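PDB 2R1I: GCN5-related N-acetyltransferase from Arthrobacter sp., which probably transfers an acetyl group from acetyl-coenzyme A to an amine of a substrate not yet identified. Local coordinates for residues L64-G76 against T80-W92. Residues are numbered along the deposited sequence; the frame is centred on the assembly and turned at random.
Sequences LLAGEDVVVLLAG and TGLAVLSFRPNVW
V71 and L85 exchange two backbone hydrogen bonds, V71 N to L85 O (2.8 Å) and L85 N to V71 O, the second nearly straight at 174°. L73 with A83 repeats this pairing, and A75 N donates to G81 O; strands 70-75 and 81-88 run antiparallel, their N-to-C directions 158° apart and their axes 4.6 Å apart at closest. At the loop end A75 O accepts from both T80 N (2.9 Å) and, at 3.3 Å, G81 N, so T80 and G81 together face A75 in a classic beta bulge. At the other end F87 N donates to D69 O, and the same oxygen lies at the edge of the F87 ring, in its plane.

On the face of V70, V72, L74, L82 and V84, the last of these spans two valines: with V84 CG1 anti to the backbone N (chi1 -177°), CG1 meets V70 CG1 at 3.7 Å and the other branch, CG2, lies alongside V72 CG2 at 4.0 Å. L74 CD2 reaches across to L82 CB (4.0 Å). Helix 33-47 packs on V72, L74 and L82 through V36 and M39. On the reverse face V71 CG2 touches F87 CE1 obliquely at 3.9 Å; R129 makes a cation-pi contact with that ring, and helix 109-128 packs on L73, A75 and F87.

Backbone bonds to A28 and R26 on one flank, and to Y104, E102 and I99 on the other, place both hairpin strands inside the mixed sheet, sandwiched between helices as in the GNAT fold.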
ATOM      1  N   LEU A  64      -3.167   6.025 -16.424  1.00 25.86           N
ATOM      2  CA  LEU A  64      -3.713   5.993 -15.076  1.00 23.98           C
ATOM      3  C   LEU A  64      -4.960   6.856 -14.900  1.00 22.36           C
ATOM      4  O   LEU A  64      -5.923   6.427 -14.228  1.00 24.74           O
ATOM      5  CB  LEU A  64      -2.611   6.380 -14.083  1.00 23.56           C
ATOM      6  CG  LEU A  64      -1.451   5.434 -14.002  1.00 26.43           C
ATOM      7  CD1 LEU A  64      -0.369   5.970 -13.050  1.00 28.59           C
ATOM      8  CD2 LEU A  64      -1.906   4.039 -13.614  1.00 29.26           C
ATOM      9  N   LEU A  65      -4.926   8.071 -15.443  1.00 21.84           N
ATOM     10  CA  LEU A  65      -6.031   9.011 -15.281  1.00 22.63           C
ATOM     11  C   LEU A  65      -7.322   8.543 -16.026  1.00 23.77           C
ATOM     12  O   LEU A  65      -8.408   9.028 -15.732  1.00 25.20           O
ATOM     13  CB  LEU A  65      -5.597  10.403 -15.754  1.00 23.25           C
ATOM     14  CG  LEU A  65      -4.488  11.083 -14.963  1.00 23.01           C
ATOM     15  CD1 LEU A  65      -4.131  12.463 -15.503  1.00 24.08           C
ATOM     16  CD2 LEU A  65      -4.896  11.168 -13.471  1.00 26.26           C
ATOM     17  N   ALA A  66      -7.167   7.621 -16.985  1.00 25.42           N
ATOM     18  CA  ALA A  66      -8.265   6.981 -17.687  1.00 22.45           C
ATOM     19  C   ALA A  66      -8.951   5.900 -16.858  1.00 26.12           C
ATOM     20  O   ALA A  66     -10.072   5.500 -17.173  1.00 29.53           O
ATOM     21  CB  ALA A  66      -7.768   6.332 -18.987  1.00 20.62           C
ATOM     22  N   GLY A  67      -8.283   5.416 -15.815  1.00 25.80           N
ATOM     23  CA  GLY A  67      -8.833   4.409 -14.897  1.00 25.82           C
ATOM     24  C   GLY A  67      -9.172   4.945 -13.516  1.00 26.87           C
ATOM     25  O   GLY A  67      -9.241   6.165 -13.287  1.00 26.93           O
ATOM     26  N   GLU A  68      -9.370   3.997 -12.600  1.00 26.14           N
ATOM     27  CA  GLU A  68      -9.878   4.232 -11.241  1.00 28.13           C
ATOM     28  C   GLU A  68      -8.891   3.703 -10.192  1.00 27.07           C
ATOM     29  O   GLU A  68      -9.133   3.857  -9.004  1.00 28.28           O
ATOM     30  CB  GLU A  68     -11.244   3.525 -11.028  1.00 30.37           C
ATOM     31  CG  GLU A  68     -12.297   3.904 -12.044  1.00 31.98           C
ATOM     32  CD  GLU A  68     -12.591   5.406 -12.009  1.00 33.99           C
ATOM     33  OE1 GLU A  68     -12.682   5.929 -10.886  1.00 42.40           O
ATOM     34  OE2 GLU A  68     -12.700   6.056 -13.091  1.00 57.02           O
ATOM     35  N   ASP A  69      -7.735   3.155 -10.629  1.00 25.72           N
ATOM     36  CA  ASP A  69      -6.772   2.572  -9.668  1.00 25.37           C
ATOM     37  C   ASP A  69      -5.894   3.623  -8.988  1.00 23.61           C
ATOM     38  O   ASP A  69      -5.478   3.472  -7.836  1.00 23.64           O
ATOM     39  CB  ASP A  69      -5.916   1.525 -10.358  1.00 26.31           C
ATOM     40  CG  ASP A  69      -6.725   0.490 -11.082  1.00 37.61           C
ATOM     41  OD1 ASP A  69      -7.656  -0.056 -10.449  1.00 32.08           O
ATOM     42  OD2 ASP A  69      -6.413   0.246 -12.274  1.00 39.92           O
ATOM     43  N   VAL A  70      -5.430   4.601  -9.758  1.00 24.20           N
ATOM     44  CA  VAL A  70      -4.703   5.770  -9.235  1.00 24.89           C
ATOM     45  C   VAL A  70      -5.528   6.969  -9.647  1.00 26.34           C
ATOM     46  O   VAL A  70      -5.900   7.124 -10.817  1.00 25.07           O
ATOM     47  CB  VAL A  70      -3.325   5.904  -9.830  1.00 25.37           C
ATOM     48  CG1 VAL A  70      -2.649   7.246  -9.452  1.00 27.23           C
ATOM     49  CG2 VAL A  70      -2.461   4.720  -9.352  1.00 26.28           C
ATOM     50  N   VAL A  71      -5.868   7.779  -8.647  1.00 23.86           N
ATOM     51  CA  VAL A  71      -6.705   8.960  -8.836  1.00 24.65           C
ATOM     52  C   VAL A  71      -5.879  10.163  -8.381  1.00 24.47           C
ATOM     53  O   VAL A  71      -5.152  10.105  -7.389  1.00 26.09           O
ATOM     54  CB  VAL A  71      -8.016   8.831  -7.996  1.00 25.81           C
ATOM     55  CG1 VAL A  71      -8.758  10.230  -7.969  1.00 26.02           C
ATOM     56  CG2 VAL A  71      -8.913   7.638  -8.484  1.00 27.83           C
ATOM     57  N   VAL A  72      -5.953  11.254  -9.143  1.00 22.58           N
ATOM     58  CA  VAL A  72      -5.205  12.487  -8.833  1.00 22.04           C
ATOM     59  C   VAL A  72      -6.232  13.608  -8.642  1.00 23.89           C
ATOM     60  O   VAL A  72      -7.159  13.771  -9.442  1.00 24.21           O
ATOM     61  CB  VAL A  72      -4.173  12.858  -9.888  1.00 25.08           C
ATOM     62  CG1 VAL A  72      -3.584  14.273  -9.600  1.00 24.84           C
ATOM     63  CG2 VAL A  72      -3.099  11.736  -9.996  1.00 24.19           C
ATOM     64  N   LEU A  73      -6.082  14.306  -7.514  1.00 24.26           N
ATOM     65  CA  LEU A  73      -6.901  15.506  -7.182  1.00 22.93           C
ATOM     66  C   LEU A  73      -6.020  16.746  -7.329  1.00 22.23           C
ATOM     67  O   LEU A  73      -4.831  16.718  -6.928  1.00 23.97           O
ATOM     68  CB  LEU A  73      -7.567  15.457  -5.796  1.00 22.25           C
ATOM     69  CG  LEU A  73      -8.483  14.272  -5.499  1.00 29.37           C
ATOM     70  CD1 LEU A  73      -9.041  14.348  -4.095  1.00 31.12           C
ATOM     71  CD2 LEU A  73      -9.586  14.157  -6.545  1.00 31.15           C
ATOM     72  N   LEU A  74      -6.593  17.820  -7.898  1.00 23.15           N
ATOM     73  CA  LEU A  74      -5.905  19.072  -8.150  1.00 23.87           C
ATOM     74  C   LEU A  74      -6.579  20.204  -7.366  1.00 25.08           C
ATOM     75  O   LEU A  74      -7.805  20.267  -7.317  1.00 27.22           O
ATOM     76  CB  LEU A  74      -5.949  19.440  -9.631  1.00 23.46           C
ATOM     77  CG  LEU A  74      -5.249  18.463 -10.578  1.00 26.94           C
ATOM     78  CD1 LEU A  74      -5.547  18.806 -12.008  1.00 27.92           C
ATOM     79  CD2 LEU A  74      -3.764  18.491 -10.317  1.00 27.43           C
ATOM     80  N   ALA A  75      -5.752  21.046  -6.753  1.00 26.34           N
ATOM     81  CA  ALA A  75      -6.180  22.227  -5.973  1.00 28.74           C
ATOM     82  C   ALA A  75      -5.563  23.475  -6.608  1.00 29.05           C
ATOM     83  O   ALA A  75      -4.353  23.520  -6.868  1.00 27.11           O
ATOM     84  CB  ALA A  75      -5.713  22.103  -4.560  1.00 28.82           C
ATOM     85  N   GLY A  76      -6.406  24.470  -6.844  1.00 34.06           N
ATOM     86  CA  GLY A  76      -5.974  25.753  -7.392  1.00 35.46           C
ATOM     87  C   GLY A  76      -6.357  25.910  -8.844  1.00 36.61           C
ATOM     88  O   GLY A  76      -6.575  24.951  -9.557  1.00 31.97           O
ATOM     89  N   THR A  80      -1.900  24.397  -8.123  1.00 30.03           N
ATOM     90  CA  THR A  80      -0.619  24.536  -7.412  1.00 30.82           C
ATOM     91  C   THR A  80      -0.345  23.463  -6.354  1.00 29.76           C
ATOM     92  O   THR A  80       0.721  23.463  -5.702  1.00 30.52           O
ATOM     93  CB  THR A  80      -0.519  25.909  -6.759  1.00 29.97           C
ATOM     94  OG1 THR A  80      -1.589  26.072  -5.822  1.00 29.46           O
ATOM     95  CG2 THR A  80      -0.599  27.006  -7.831  1.00 30.08           C
ATOM     96  N   GLY A  81      -1.305  22.578  -6.182  1.00 27.41           N
ATOM     97  CA  GLY A  81      -1.175  21.409  -5.307  1.00 25.44           C
ATOM     98  C   GLY A  81      -1.925  20.211  -5.860  1.00 26.18           C
ATOM     99  O   GLY A  81      -2.896  20.337  -6.593  1.00 25.78           O
ATOM    100  N   LEU A  82      -1.476  19.045  -5.461  1.00 23.78           N
ATOM    101  CA  LEU A  82      -2.129  17.816  -5.876  1.00 25.32           C
ATOM    102  C   LEU A  82      -2.023  16.728  -4.829  1.00 25.04           C
ATOM    103  O   LEU A  82      -1.131  16.788  -3.953  1.00 25.49           O
ATOM    104  CB  LEU A  82      -1.562  17.355  -7.222  1.00 27.53           C
ATOM    105  CG  LEU A  82      -0.119  16.909  -7.401  1.00 28.98           C
ATOM    106  CD1 LEU A  82       0.192  15.555  -6.750  1.00 28.09           C
ATOM    107  CD2 LEU A  82       0.198  16.800  -8.903  1.00 33.21           C
ATOM    108  N   ALA A  83      -2.952  15.774  -4.914  1.00 24.74           N
ATOM    109  CA  ALA A  83      -2.911  14.531  -4.161  1.00 22.25           C
ATOM    110  C   ALA A  83      -3.002  13.346  -5.136  1.00 25.10           C
ATOM    111  O   ALA A  83      -3.736  13.441  -6.129  1.00 25.91           O
ATOM    112  CB  ALA A  83      -4.052  14.475  -3.184  1.00 23.90           C
ATOM    113  N   VAL A  84      -2.243  12.283  -4.837  1.00 25.16           N
ATOM    114  CA  VAL A  84      -2.237  11.016  -5.596  1.00 23.44           C
ATOM    115  C   VAL A  84      -2.705   9.928  -4.645  1.00 26.98           C
ATOM    116  O   VAL A  84      -2.068   9.722  -3.583  1.00 25.26           O
ATOM    117  CB  VAL A  84      -0.853  10.659  -6.187  1.00 24.14           C
ATOM    118  CG1 VAL A  84      -0.937   9.392  -7.009  1.00 24.87           C
ATOM    119  CG2 VAL A  84      -0.369  11.803  -7.069  1.00 25.35           C
ATOM    120  N   LEU A  85      -3.795   9.291  -5.050  1.00 24.70           N
ATOM    121  CA  LEU A  85      -4.433   8.176  -4.302  1.00 24.17           C
ATOM    122  C   LEU A  85      -4.335   6.913  -5.080  1.00 24.40           C
ATOM    123  O   LEU A  85      -4.641   6.907  -6.262  1.00 25.77           O
ATOM    124  CB  LEU A  85      -5.898   8.431  -4.053  1.00 24.89           C
ATOM    125  CG  LEU A  85      -6.213   9.569  -3.082  1.00 30.19           C
ATOM    126  CD1 LEU A  85      -7.650  10.092  -3.256  1.00 34.44           C
ATOM    127  CD2 LEU A  85      -5.995   9.079  -1.644  1.00 35.05           C
ATOM    128  N   SER A  86      -3.984   5.791  -4.434  1.00 23.70           N
ATOM    129  CA  SER A  86      -4.073   4.493  -5.071  1.00 23.64           C
ATOM    130  C   SER A  86      -5.056   3.621  -4.301  1.00 24.47           C
ATOM    131  O   SER A  86      -5.179   3.757  -3.098  1.00 24.77           O
ATOM    132  CB  SER A  86      -2.711   3.817  -5.117  1.00 26.10           C
ATOM    133  OG  SER A  86      -2.160   3.553  -3.855  1.00 27.96           O
ATOM    134  N   PHE A  87      -5.713   2.755  -5.052  1.00 23.05           N
ATOM    135  CA  PHE A  87      -6.739   1.830  -4.535  1.00 20.91           C
ATOM    136  C   PHE A  87      -6.357   0.411  -4.834  1.00 25.60           C
ATOM    137  O   PHE A  87      -5.815   0.109  -5.908  1.00 25.81           O
ATOM    138  CB  PHE A  87      -8.052   2.158  -5.223  1.00 25.50           C
ATOM    139  CG  PHE A  87      -8.624   3.485  -4.836  1.00 26.39           C
ATOM    140  CD1 PHE A  87      -8.210   4.649  -5.463  1.00 27.16           C
ATOM    141  CD2 PHE A  87      -9.521   3.562  -3.794  1.00 28.51           C
ATOM    142  CE1 PHE A  87      -8.723   5.879  -5.035  1.00 27.39           C
ATOM    143  CE2 PHE A  87     -10.035   4.741  -3.362  1.00 27.69           C
ATOM    144  CZ  PHE A  87      -9.642   5.923  -3.995  1.00 28.35           C
ATOM    145  N   ARG A  88      -6.700  -0.489  -3.921  1.00 21.80           N
ATOM    146  CA  ARG A  88      -6.425  -1.909  -4.115  1.00 22.91           C
ATOM    147  C   ARG A  88      -7.440  -2.718  -3.298  1.00 23.49           C
ATOM    148  O   ARG A  88      -7.971  -2.235  -2.285  1.00 24.46           O
ATOM    149  CB  ARG A  88      -5.006  -2.234  -3.677  1.00 25.40           C
ATOM    150  CG  ARG A  88      -4.783  -2.232  -2.179  1.00 24.51           C
ATOM    151  CD  ARG A  88      -3.324  -2.289  -1.745  1.00 23.79           C
ATOM    152  NE  ARG A  88      -3.213  -2.504  -0.312  1.00 25.98           N
ATOM    153  CZ  ARG A  88      -3.132  -1.561   0.637  1.00 27.08           C
ATOM    154  NH1 ARG A  88      -3.179  -0.264   0.349  1.00 25.76           N
ATOM    155  NH2 ARG A  88      -2.991  -1.929   1.898  1.00 26.29           N
ATOM    156  N   PRO A  89      -7.668  -3.967  -3.696  1.00 23.54           N
ATOM    157  CA  PRO A  89      -8.548  -4.782  -2.840  1.00 21.78           C
ATOM    158  C   PRO A  89      -7.753  -5.309  -1.597  1.00 24.36           C
ATOM    159  O   PRO A  89      -6.521  -5.301  -1.603  1.00 24.79           O
ATOM    160  CB  PRO A  89      -8.916  -5.957  -3.731  1.00 25.71           C
ATOM    161  CG  PRO A  89      -8.337  -5.732  -5.063  1.00 24.69           C
ATOM    162  CD  PRO A  89      -7.258  -4.716  -4.914  1.00 23.61           C
ATOM    163  N   ASN A  90      -8.457  -5.961  -0.689  1.00 24.16           N
ATOM    164  CA  ASN A  90      -7.858  -6.449   0.560  1.00 24.08           C
ATOM    165  C   ASN A  90      -8.731  -7.595   1.056  1.00 21.56           C
ATOM    166  O   ASN A  90      -9.951  -7.484   1.005  1.00 23.51           O
ATOM    167  CB  ASN A  90      -7.758  -5.315   1.540  1.00 23.50           C
ATOM    168  CG  ASN A  90      -7.014  -5.697   2.830  1.00 25.71           C
ATOM    169  OD1 ASN A  90      -7.620  -6.305   3.699  1.00 27.52           O
ATOM    170  ND2 ASN A  90      -5.747  -5.307   2.955  1.00 28.00           N
ATOM    171  N   VAL A  91      -8.147  -8.693   1.561  1.00 21.32           N
ATOM    172  CA  VAL A  91      -8.969  -9.819   1.990  1.00 23.05           C
ATOM    173  C   VAL A  91      -9.904  -9.510   3.161  1.00 25.31           C
ATOM    174  O   VAL A  91     -10.854 -10.228   3.355  1.00 25.91           O
ATOM    175  CB  VAL A  91      -8.122 -11.076   2.331  1.00 22.84           C
ATOM    176  CG1 VAL A  91      -7.248 -11.458   1.174  1.00 24.50           C
ATOM    177  CG2 VAL A  91      -7.236 -10.885   3.564  1.00 24.44           C
ATOM    178  N   TRP A  92      -9.633  -8.441   3.923  1.00 23.25           N
ATOM    179  CA  TRP A  92     -10.385  -8.182   5.161  1.00 23.34           C
ATOM    180  C   TRP A  92     -11.526  -7.181   5.010  1.00 24.87           C
ATOM    181  O   TRP A  92     -12.257  -6.949   5.988  1.00 29.58           O
ATOM    182  CB  TRP A  92      -9.435  -7.700   6.275  1.00 23.97           C
ATOM    183  CG  TRP A  92      -8.292  -8.648   6.543  1.00 21.36           C
ATOM    184  CD1 TRP A  92      -7.003  -8.377   6.329  1.00 25.73           C
ATOM    185  CD2 TRP A  92      -8.341  -9.975   7.106  1.00 21.95           C
ATOM    186  NE1 TRP A  92      -6.236  -9.436   6.687  1.00 26.37           N
ATOM    187  CE2 TRP A  92      -7.007 -10.431   7.172  1.00 22.05           C
ATOM    188  CE3 TRP A  92      -9.360 -10.810   7.587  1.00 20.37           C
ATOM    189  CZ2 TRP A  92      -6.667 -11.699   7.670  1.00 22.26           C
ATOM    190  CZ3 TRP A  92      -9.023 -12.073   8.074  1.00 25.93           C
ATOM    191  CH2 TRP A  92      -7.683 -12.499   8.102  1.00 24.17           C
TER